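Local coordinates for protein prophenoloxidase b (Marsupenaeus japonicus, PDB 3WKY) that is the precursor of a phenoloxidase that, once activated, probably hydroxylates monophenols and oxidises o-diphenols at a type 3 dicopper centre, at residues I489-P494 / K499-R504; A643-F648 / M655-V660. All coordinates share one frame; numbering follows the deposited sequence. Where two conformers were deposited one is given.

Contact 1 (I489-P494 / K499-R504); sequences ITVNNP and KRMKLR. With NAG (2-acetamido-2-deoxy-beta-D-glucopyranose), chain E.
V491 and M501 meet tip to tip between two strands that face each other from different sheets, with the methyl CE of M501 3.7 Å from CG1 of V491 and also close to CG2, so the thioether ends against both branches of the valine. M501 reaches it by a bent path: CG stands between the backbone N and the carbonyl carbon (chi1 64°), and two further bends, at chi2 and chi3, carry CE up to the valine. Further along, I489 and L503 touch more lightly and slide past one another in opposite directions, CG1 of I489 lying 4.2 Å from CD1 of L503.

At the turn end the apolar row gives way to N493, whose amide is crossed at about a right angle by the side chain of K499; ND2 lies 3.5 Å from CG of K499. This is packing of methylene against amide, since the polar atoms of N493 are engaged nearby: OD1 with T495 OG1, ND2 with the carbonyl oxygens of D497 and I538. That grip fixes the amide in the turn. K499 bends at chi2 (-69°), then runs extended away from N493, and its NZ donates a hydrogen bond of 2.8 Å to ring oxygen O5 of an N-linked GlcNAc. With an alanine here, the sugar oxygen would probably lose its ammonium donor and the amide of N493 the aliphatic chain that crosses it.

The contact is a piece of the core between the layers of the Ig-like domain. Strand 485-493 pairs with 424-432 and 541-548 in one sheet, strand 501-509 belongs to the other, and I545 of strand 541-548 touches both V491 and M501, while V594 and A596 of strand 588-598 meet I489 and M501.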
ATOM      1  N   ILE A 489     -56.039   0.368 -19.664  1.00 20.36           N
ATOM      2  CA  ILE A 489     -55.377   0.222 -20.941  1.00 20.04           C
ATOM      3  C   ILE A 489     -56.459   0.169 -22.016  1.00 22.69           C
ATOM      4  O   ILE A 489     -57.384  -0.637 -21.925  1.00 22.41           O
ATOM      5  CB  ILE A 489     -54.567  -1.083 -21.014  1.00 23.17           C
ATOM      6  CG1 ILE A 489     -53.633  -1.219 -19.797  1.00 20.29           C
ATOM      7  CG2 ILE A 489     -53.777  -1.148 -22.321  1.00 19.21           C
ATOM      8  CD1 ILE A 489     -52.707  -0.027 -19.588  1.00 22.27           C
ATOM      9  N   THR A 490     -56.341   1.033 -23.016  1.00 23.14           N
ATOM     10  CA  THR A 490     -57.247   0.992 -24.163  1.00 22.58           C
ATOM     11  C   THR A 490     -56.550   0.226 -25.278  1.00 25.98           C
ATOM     12  O   THR A 490     -55.435   0.585 -25.677  1.00 25.27           O
ATOM     13  CB  THR A 490     -57.583   2.408 -24.645  1.00 19.56           C
ATOM     14  OG1 THR A 490     -58.155   3.160 -23.561  1.00 26.55           O
ATOM     15  CG2 THR A 490     -58.589   2.364 -25.806  1.00 22.38           C
ATOM     16  N   VAL A 491     -57.186  -0.836 -25.772  1.00 23.10           N
ATOM     17  CA  VAL A 491     -56.596  -1.626 -26.847  1.00 18.71           C
ATOM     18  C   VAL A 491     -57.552  -1.758 -28.035  1.00 31.41           C
ATOM     19  O   VAL A 491     -58.746  -1.487 -27.915  1.00 26.44           O
ATOM     20  CB  VAL A 491     -56.187  -3.027 -26.382  1.00 21.99           C
ATOM     21  CG1 VAL A 491     -55.269  -2.943 -25.159  1.00 17.81           C
ATOM     22  CG2 VAL A 491     -57.408  -3.870 -26.062  1.00 25.59           C
ATOM     23  N   ASN A 492     -57.013  -2.171 -29.176  1.00 24.99           N
ATOM     24  CA  ASN A 492     -57.847  -2.506 -30.324  1.00 27.38           C
ATOM     25  C   ASN A 492     -57.528  -3.888 -30.854  1.00 29.31           C
ATOM     26  O   ASN A 492     -56.361  -4.236 -31.055  1.00 28.70           O
ATOM     27  CB  ASN A 492     -57.697  -1.487 -31.454  1.00 26.19           C
ATOM     28  CG  ASN A 492     -58.704  -1.720 -32.577  1.00 33.48           C
ATOM     29  OD1 ASN A 492     -59.912  -1.710 -32.336  1.00 26.51           O
ATOM     30  ND2 ASN A 492     -58.215  -1.940 -33.801  1.00 25.94           N
ATOM     31  N   ASN A 493     -58.574  -4.681 -31.071  1.00 23.24           N
ATOM     32  CA  ASN A 493     -58.443  -5.945 -31.769  1.00 23.10           C
ATOM     33  C   ASN A 493     -58.948  -5.707 -33.182  1.00 34.28           C
ATOM     34  O   ASN A 493     -60.156  -5.577 -33.393  1.00 27.55           O
ATOM     35  CB  ASN A 493     -59.282  -7.016 -31.073  1.00 23.11           C
ATOM     36  CG  ASN A 493     -59.294  -8.336 -31.819  1.00 24.32           C
ATOM     37  OD1 ASN A 493     -58.670  -8.490 -32.869  1.00 27.09           O
ATOM     38  ND2 ASN A 493     -60.006  -9.311 -31.262  1.00 25.58           N
ATOM     39  N   PRO A 494     -58.023  -5.624 -34.149  1.00 31.71           N
ATOM     40  CA  PRO A 494     -58.394  -5.341 -35.539  1.00 30.50           C
ATOM     41  C   PRO A 494     -58.750  -6.601 -36.312  1.00 28.34           C
ATOM     42  O   PRO A 494     -59.081  -6.507 -37.490  1.00 35.10           O
ATOM     43  CB  PRO A 494     -57.117  -4.731 -36.115  1.00 29.29           C
ATOM     44  CG  PRO A 494     -56.009  -5.440 -35.357  1.00 32.97           C
ATOM     45  CD  PRO A 494     -56.557  -5.614 -33.950  1.00 27.53           C
ATOM     46  N   LYS A 499     -59.649 -12.499 -29.324  1.00 27.57           N
ATOM     47  CA  LYS A 499     -58.225 -12.739 -29.117  1.00 31.16           C
ATOM     48  C   LYS A 499     -57.916 -12.721 -27.628  1.00 27.77           C
ATOM     49  O   LYS A 499     -58.429 -11.872 -26.896  1.00 34.95           O
ATOM     50  CB  LYS A 499     -57.391 -11.669 -29.825  1.00 30.97           C
ATOM     51  CG  LYS A 499     -57.434 -11.701 -31.351  1.00 29.57           C
ATOM     52  CD  LYS A 499     -56.717 -12.920 -31.901  1.00 28.22           C
ATOM     53  CE  LYS A 499     -56.678 -12.884 -33.421  1.00 45.98           C
ATOM     54  NZ  LYS A 499     -56.086 -14.127 -33.982  1.00 46.98           N
ATOM     55  N   ARG A 500     -57.102 -13.673 -27.184  1.00 31.51           N
ATOM     56  CA  ARG A 500     -56.614 -13.684 -25.811  1.00 34.69           C
ATOM     57  C   ARG A 500     -55.307 -12.905 -25.784  1.00 25.97           C
ATOM     58  O   ARG A 500     -54.516 -12.971 -26.731  1.00 26.38           O
ATOM     59  CB  ARG A 500     -56.323 -15.106 -25.338  1.00 36.10           C
ATOM     60  CG  ARG A 500     -57.509 -16.050 -25.305  1.00 52.24           C
ATOM     61  CD  ARG A 500     -57.117 -17.392 -24.678  1.00 56.84           C
ATOM     62  NE  ARG A 500     -55.859 -17.914 -25.211  1.00 41.94           N
ATOM     63  CZ  ARG A 500     -55.733 -18.479 -26.411  1.00 53.87           C
ATOM     64  NH1 ARG A 500     -56.792 -18.588 -27.205  1.00 65.47           N
ATOM     65  NH2 ARG A 500     -54.554 -18.932 -26.823  1.00 45.17           N
ATOM     66  N   MET A 501     -55.073 -12.168 -24.711  1.00 25.92           N
ATOM     67  CA  MET A 501     -53.781 -11.524 -24.576  1.00 30.97           C
ATOM     68  C   MET A 501     -53.307 -11.478 -23.134  1.00 22.48           C
ATOM     69  O   MET A 501     -54.104 -11.604 -22.196  1.00 22.24           O
ATOM     70  CB  MET A 501     -53.834 -10.122 -25.158  1.00 31.67           C
ATOM     71  CG  MET A 501     -54.764  -9.234 -24.425  1.00 42.92           C
ATOM     72  SD  MET A 501     -53.833  -7.823 -23.870  1.00 57.75           S
ATOM     73  CE  MET A 501     -54.950  -6.530 -24.367  1.00 29.88           C
ATOM     74  N   LYS A 502     -51.998 -11.324 -22.976  1.00 24.15           N
ATOM     75  CA  LYS A 502     -51.399 -11.085 -21.669  1.00 22.69           C
ATOM     76  C   LYS A 502     -50.838  -9.660 -21.665  1.00 20.73           C
ATOM     77  O   LYS A 502     -50.093  -9.278 -22.566  1.00 25.72           O
ATOM     78  CB  LYS A 502     -50.307 -12.117 -21.389  1.00 24.20           C
ATOM     79  CG  LYS A 502     -49.390 -11.750 -20.219  1.00 25.22           C
ATOM     80  CD  LYS A 502     -48.701 -12.986 -19.647  1.00 30.13           C
ATOM     81  CE  LYS A 502     -49.585 -13.653 -18.607  1.00 35.40           C
ATOM     82  NZ  LYS A 502     -48.967 -14.890 -18.050  1.00 35.51           N
ATOM     83  N   LEU A 503     -51.249  -8.858 -20.686  1.00 18.12           N
ATOM     84  CA  LEU A 503     -50.713  -7.514 -20.541  1.00 17.65           C
ATOM     85  C   LEU A 503     -49.470  -7.614 -19.651  1.00 21.63           C
ATOM     86  O   LEU A 503     -49.481  -8.314 -18.640  1.00 20.84           O
ATOM     87  CB  LEU A 503     -51.741  -6.588 -19.913  1.00 23.65           C
ATOM     88  CG  LEU A 503     -52.803  -6.093 -20.903  1.00 23.68           C
ATOM     89  CD1 LEU A 503     -53.912  -5.357 -20.172  1.00 25.68           C
ATOM     90  CD2 LEU A 503     -52.144  -5.185 -21.933  1.00 20.46           C
ATOM     91  N   ARG A 504     -48.404  -6.931 -20.052  1.00 19.14           N
ATOM     92  CA  ARG A 504     -47.145  -6.977 -19.306  1.00 18.37           C
ATOM     93  C   ARG A 504     -46.772  -5.544 -19.048  1.00 19.83           C
ATOM     94  O   ARG A 504     -46.529  -4.787 -19.985  1.00 20.40           O
ATOM     95  CB  ARG A 504     -46.079  -7.639 -20.162  1.00 18.07           C
ATOM     96  CG  ARG A 504     -46.436  -9.045 -20.593  1.00 19.88           C
ATOM     97  CD  ARG A 504     -45.417  -9.584 -21.549  1.00 19.27           C
ATOM     98  NE  ARG A 504     -45.800 -10.896 -22.045  1.00 20.98           N
ATOM     99  CZ  ARG A 504     -45.512 -12.046 -21.449  1.00 21.28           C
ATOM    100  NH1 ARG A 504     -44.794 -12.065 -20.323  1.00 20.51           N
ATOM    101  NH2 ARG A 504     -45.923 -13.181 -21.993  1.00 22.96           N
TER
HETATM  102  C1  NAG E 701     -52.416 -13.464 -34.526  1.00 46.29           C
HETATM  103  C2  NAG E 701     -50.946 -13.911 -34.625  1.00 59.34           C
HETATM  104  C3  NAG E 701     -50.703 -15.370 -35.035  1.00 63.82           C
HETATM  105  C4  NAG E 701     -51.890 -16.301 -34.826  1.00 66.46           C
HETATM  106  C5  NAG E 701     -53.154 -15.602 -35.279  1.00 61.42           C
HETATM  107  C6  NAG E 701     -54.351 -16.545 -35.216  1.00 63.53           C
HETATM  108  C7  NAG E 701     -49.580 -11.972 -35.286  1.00 54.38           C
HETATM  109  C8  NAG E 701     -49.817 -10.770 -36.152  1.00 57.50           C
HETATM  110  N2  NAG E 701     -50.259 -13.076 -35.601  1.00 52.78           N
HETATM  111  O3  NAG E 701     -49.609 -15.869 -34.298  1.00 65.18           O
HETATM  112  O4  NAG E 701     -51.717 -17.486 -35.570  1.00 69.93           O
HETATM  113  O5  NAG E 701     -53.350 -14.520 -34.405  1.00 60.03           O
HETATM  114  O6  NAG E 701     -54.450 -17.088 -33.916  1.00 64.87           O
HETATM  115  O7  NAG E 701     -48.785 -11.898 -34.348  1.00 49.69           O

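Contact 2 (A643-F648 / M655-V660); sequences ATIEDF and MMLQEV
M655 lays its thioether against the ring of F648 in a Met-aromatic contact, one of the links between the short helix and the strand. SD of M655 sits 4.3 Å from the centroid of the F648 ring and 46° off the ring normal, an oblique approach. The sulfur comes nearest the ring at CE2, SD of M655 being 3.5 Å from CE2 of F648, while the methyl CE rests near CE2 and CZ. Beyond CG the methionine chain is extended, which lets sulfur and methyl both reach the phenylalanine.

The purely aliphatic part is built on L657, whose two methyls divide the work: CD2 packs 3.8 Å from CG2 of I645 and equally near CG of E646, and CD1 turns to CG1 of I645. E646 offers mainly its CG methylene, with the carboxylate carbon CD a little farther off, and the bend at chi2 (86°) folds the carboxylate of E646 back over its own backbone N.

The polar bonding within the two segments is at the helix start. T644 is the N-cap, its OG1 accepting from the backbone N of D647 at 3.0 Å with an N-H...O angle of 163°, which ties down the first turn carrying I645, E646 and F648.

Around this, helix 645-650 lies against one face of the larger sheet: H591 of neighbouring strand 588-598 touches I645, E646 and L657, and V649 of the helix adds to M655 and L657. From the other face of strand 655-664, M656 meets V425 and V428 of strand 424-432.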
ATOM      1  N   ALA A 643     -31.801   2.313 -29.526  1.00 24.08           N
ATOM      2  CA  ALA A 643     -31.022   3.053 -28.533  1.00 23.48           C
ATOM      3  C   ALA A 643     -31.844   3.459 -27.316  1.00 24.50           C
ATOM      4  O   ALA A 643     -31.313   3.543 -26.219  1.00 21.74           O
ATOM      5  CB  ALA A 643     -30.384   4.284 -29.160  1.00 23.87           C
ATOM      6  N   THR A 644     -33.131   3.733 -27.513  1.00 21.43           N
ATOM      7  CA  THR A 644     -33.978   4.225 -26.428  1.00 19.57           C
ATOM      8  C   THR A 644     -35.223   3.364 -26.256  1.00 18.91           C
ATOM      9  O   THR A 644     -35.600   2.621 -27.171  1.00 20.96           O
ATOM     10  CB  THR A 644     -34.389   5.691 -26.654  1.00 27.26           C
ATOM     11  OG1 THR A 644     -35.210   5.790 -27.830  1.00 24.75           O
ATOM     12  CG2 THR A 644     -33.157   6.576 -26.823  1.00 27.76           C
ATOM     13  N   ILE A 645     -35.847   3.445 -25.082  1.00 18.93           N
ATOM     14  CA  ILE A 645     -37.075   2.697 -24.844  1.00 19.91           C
ATOM     15  C   ILE A 645     -38.166   3.283 -25.738  1.00 19.07           C
ATOM     16  O   ILE A 645     -39.012   2.549 -26.227  1.00 18.38           O
ATOM     17  CB  ILE A 645     -37.490   2.672 -23.344  1.00 21.22           C
ATOM     18  CG1 ILE A 645     -38.680   1.733 -23.118  1.00 15.74           C
ATOM     19  CG2 ILE A 645     -37.752   4.078 -22.804  1.00 22.22           C
ATOM     20  CD1 ILE A 645     -38.373   0.273 -23.479  1.00 18.27           C
ATOM     21  N   GLU A 646     -38.104   4.590 -25.982  1.00 21.47           N
ATOM     22  CA  GLU A 646     -39.025   5.246 -26.922  1.00 25.54           C
ATOM     23  C   GLU A 646     -38.940   4.642 -28.332  1.00 23.84           C
ATOM     24  O   GLU A 646     -39.970   4.282 -28.928  1.00 25.20           O
ATOM     25  CB  GLU A 646     -38.755   6.757 -26.961  1.00 27.87           C
ATOM     26  CG  GLU A 646     -39.106   7.496 -25.664  1.00 32.55           C
ATOM     27  CD  GLU A 646     -37.989   7.501 -24.610  1.00 37.44           C
ATOM     28  OE1 GLU A 646     -36.999   6.742 -24.731  1.00 28.40           O
ATOM     29  OE2 GLU A 646     -38.109   8.278 -23.638  1.00 38.42           O
ATOM     30  N   ASP A 647     -37.724   4.536 -28.868  1.00 22.63           N
ATOM     31  CA  ASP A 647     -37.518   3.944 -30.192  1.00 25.23           C
ATOM     32  C   ASP A 647     -37.976   2.494 -30.227  1.00 28.93           C
ATOM     33  O   ASP A 647     -38.552   2.036 -31.213  1.00 23.84           O
ATOM     34  CB  ASP A 647     -36.047   4.015 -30.620  1.00 22.61           C
ATOM     35  CG  ASP A 647     -35.606   5.414 -31.012  1.00 35.11           C
ATOM     36  OD1 ASP A 647     -36.463   6.324 -31.093  1.00 32.24           O
ATOM     37  OD2 ASP A 647     -34.394   5.597 -31.249  1.00 37.81           O
ATOM     38  N   PHE A 648     -37.698   1.767 -29.152  1.00 19.99           N
ATOM     39  CA  PHE A 648     -38.088   0.362 -29.053  1.00 20.39           C
ATOM     40  C   PHE A 648     -39.601   0.196 -29.150  1.00 21.95           C
ATOM     41  O   PHE A 648     -40.099  -0.615 -29.924  1.00 25.09           O
ATOM     42  CB  PHE A 648     -37.586  -0.203 -27.719  1.00 20.21           C
ATOM     43  CG  PHE A 648     -37.924  -1.654 -27.491  1.00 20.17           C
ATOM     44  CD1 PHE A 648     -37.233  -2.653 -28.158  1.00 19.25           C
ATOM     45  CD2 PHE A 648     -38.904  -2.015 -26.573  1.00 18.94           C
ATOM     46  CE1 PHE A 648     -37.530  -4.002 -27.946  1.00 21.22           C
ATOM     47  CE2 PHE A 648     -39.207  -3.362 -26.347  1.00 23.16           C
ATOM     48  CZ  PHE A 648     -38.515  -4.354 -27.037  1.00 21.44           C
ATOM     49  N   MET A 655     -47.062  -2.283 -28.202  1.00 23.45           N
ATOM     50  CA  MET A 655     -46.395  -1.693 -27.048  1.00 23.39           C
ATOM     51  C   MET A 655     -46.686  -0.210 -26.963  1.00 21.59           C
ATOM     52  O   MET A 655     -46.754   0.482 -27.990  1.00 23.68           O
ATOM     53  CB  MET A 655     -44.878  -1.883 -27.129  1.00 19.33           C
ATOM     54  CG  MET A 655     -44.385  -3.301 -27.289  1.00 21.76           C
ATOM     55  SD  MET A 655     -42.564  -3.199 -27.378  1.00 22.61           S
ATOM     56  CE  MET A 655     -42.150  -4.874 -27.854  1.00 18.65           C
ATOM     57  N   MET A 656     -46.846   0.284 -25.741  1.00 18.80           N
ATOM     58  CA  MET A 656     -46.995   1.723 -25.520  1.00 20.98           C
ATOM     59  C   MET A 656     -46.197   2.160 -24.297  1.00 25.69           C
ATOM     60  O   MET A 656     -46.146   1.448 -23.293  1.00 24.06           O
ATOM     61  CB  MET A 656     -48.470   2.114 -25.363  1.00 28.29           C
ATOM     62  CG  MET A 656     -48.700   3.592 -25.036  1.00 23.89           C
ATOM     63  SD  MET A 656     -50.364   4.160 -25.518  1.00 31.06           S
ATOM     64  CE  MET A 656     -50.218   4.157 -27.310  1.00 35.69           C
ATOM     65  N   LEU A 657     -45.572   3.328 -24.388  1.00 21.91           N
ATOM     66  CA  LEU A 657     -44.797   3.858 -23.267  1.00 21.59           C
ATOM     67  C   LEU A 657     -45.522   5.019 -22.605  1.00 25.41           C
ATOM     68  O   LEU A 657     -45.626   6.111 -23.166  1.00 27.69           O
ATOM     69  CB  LEU A 657     -43.413   4.307 -23.734  1.00 24.22           C
ATOM     70  CG  LEU A 657     -42.481   4.798 -22.627  1.00 29.11           C
ATOM     71  CD1 LEU A 657     -42.081   3.621 -21.729  1.00 20.28           C
ATOM     72  CD2 LEU A 657     -41.251   5.505 -23.212  1.00 26.35           C
ATOM     73  N   GLN A 658     -46.035   4.769 -21.410  1.00 20.06           N
ATOM     74  CA  GLN A 658     -46.726   5.783 -20.630  0.56 19.91           C
ATOM     75  C   GLN A 658     -45.734   6.346 -19.597  1.00 27.72           C
ATOM     76  O   GLN A 658     -44.609   5.846 -19.466  1.00 23.47           O
ATOM     77  CB  GLN A 658     -48.012   5.160 -20.028  0.56 21.82           C
ATOM     78  CG  GLN A 658     -48.537   5.678 -18.686  0.56 21.13           C
ATOM     79  CD  GLN A 658     -49.511   6.833 -18.783  0.56 28.70           C
ATOM     80  OE1 GLN A 658     -49.589   7.529 -19.799  0.56 24.08           O
ATOM     81  NE2 GLN A 658     -50.265   7.049 -17.703  0.56 18.64           N
ATOM     82  N   GLU A 659     -46.146   7.383 -18.883  1.00 23.82           N
ATOM     83  CA  GLU A 659     -45.295   8.032 -17.909  1.00 26.75           C
ATOM     84  C   GLU A 659     -46.142   8.398 -16.696  1.00 29.23           C
ATOM     85  O   GLU A 659     -47.271   8.874 -16.846  1.00 24.56           O
ATOM     86  CB  GLU A 659     -44.718   9.288 -18.555  1.00 29.45           C
ATOM     87  CG  GLU A 659     -43.423   9.762 -17.990  1.00 37.07           C
ATOM     88  CD  GLU A 659     -42.779  10.849 -18.848  1.00 42.10           C
ATOM     89  OE1 GLU A 659     -43.031  12.043 -18.583  1.00 41.30           O
ATOM     90  OE2 GLU A 659     -42.019  10.508 -19.785  1.00 37.73           O
ATOM     91  N   VAL A 660     -45.628   8.151 -15.493  1.00 19.44           N
ATOM     92  CA  VAL A 660     -46.310   8.596 -14.280  1.00 19.70           C
ATOM     93  C   VAL A 660     -45.359   9.398 -13.408  1.00 26.05           C
ATOM     94  O   VAL A 660     -44.134   9.297 -13.557  1.00 23.68           O
ATOM     95  CB  VAL A 660     -46.908   7.422 -13.460  1.00 22.64           C
ATOM     96  CG1 VAL A 660     -47.843   6.589 -14.329  1.00 24.01           C
ATOM     97  CG2 VAL A 660     -45.810   6.555 -12.851  1.00 25.10           C
TER

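In the fold
Both contacts belong to the Ig-like domain and follow one another along the chain, without nesting or crossing. Coming from the N terminus, contact 1 closes first, where the chain leaves strand 485-493 and turns back as strand 501-509, passing from the three-stranded sheet to the larger one. Much later, contact 2 closes the short turn after helix 645-650, folding that helix onto strand 655-664. Strand 588-598 lies between 501-509 and 655-664 in the larger sheet and touches both contacts, whose centres are about 17 Å apart. Contact 1 thus joins the two sheets face to face, while contact 2 fastens a helix to the larger one.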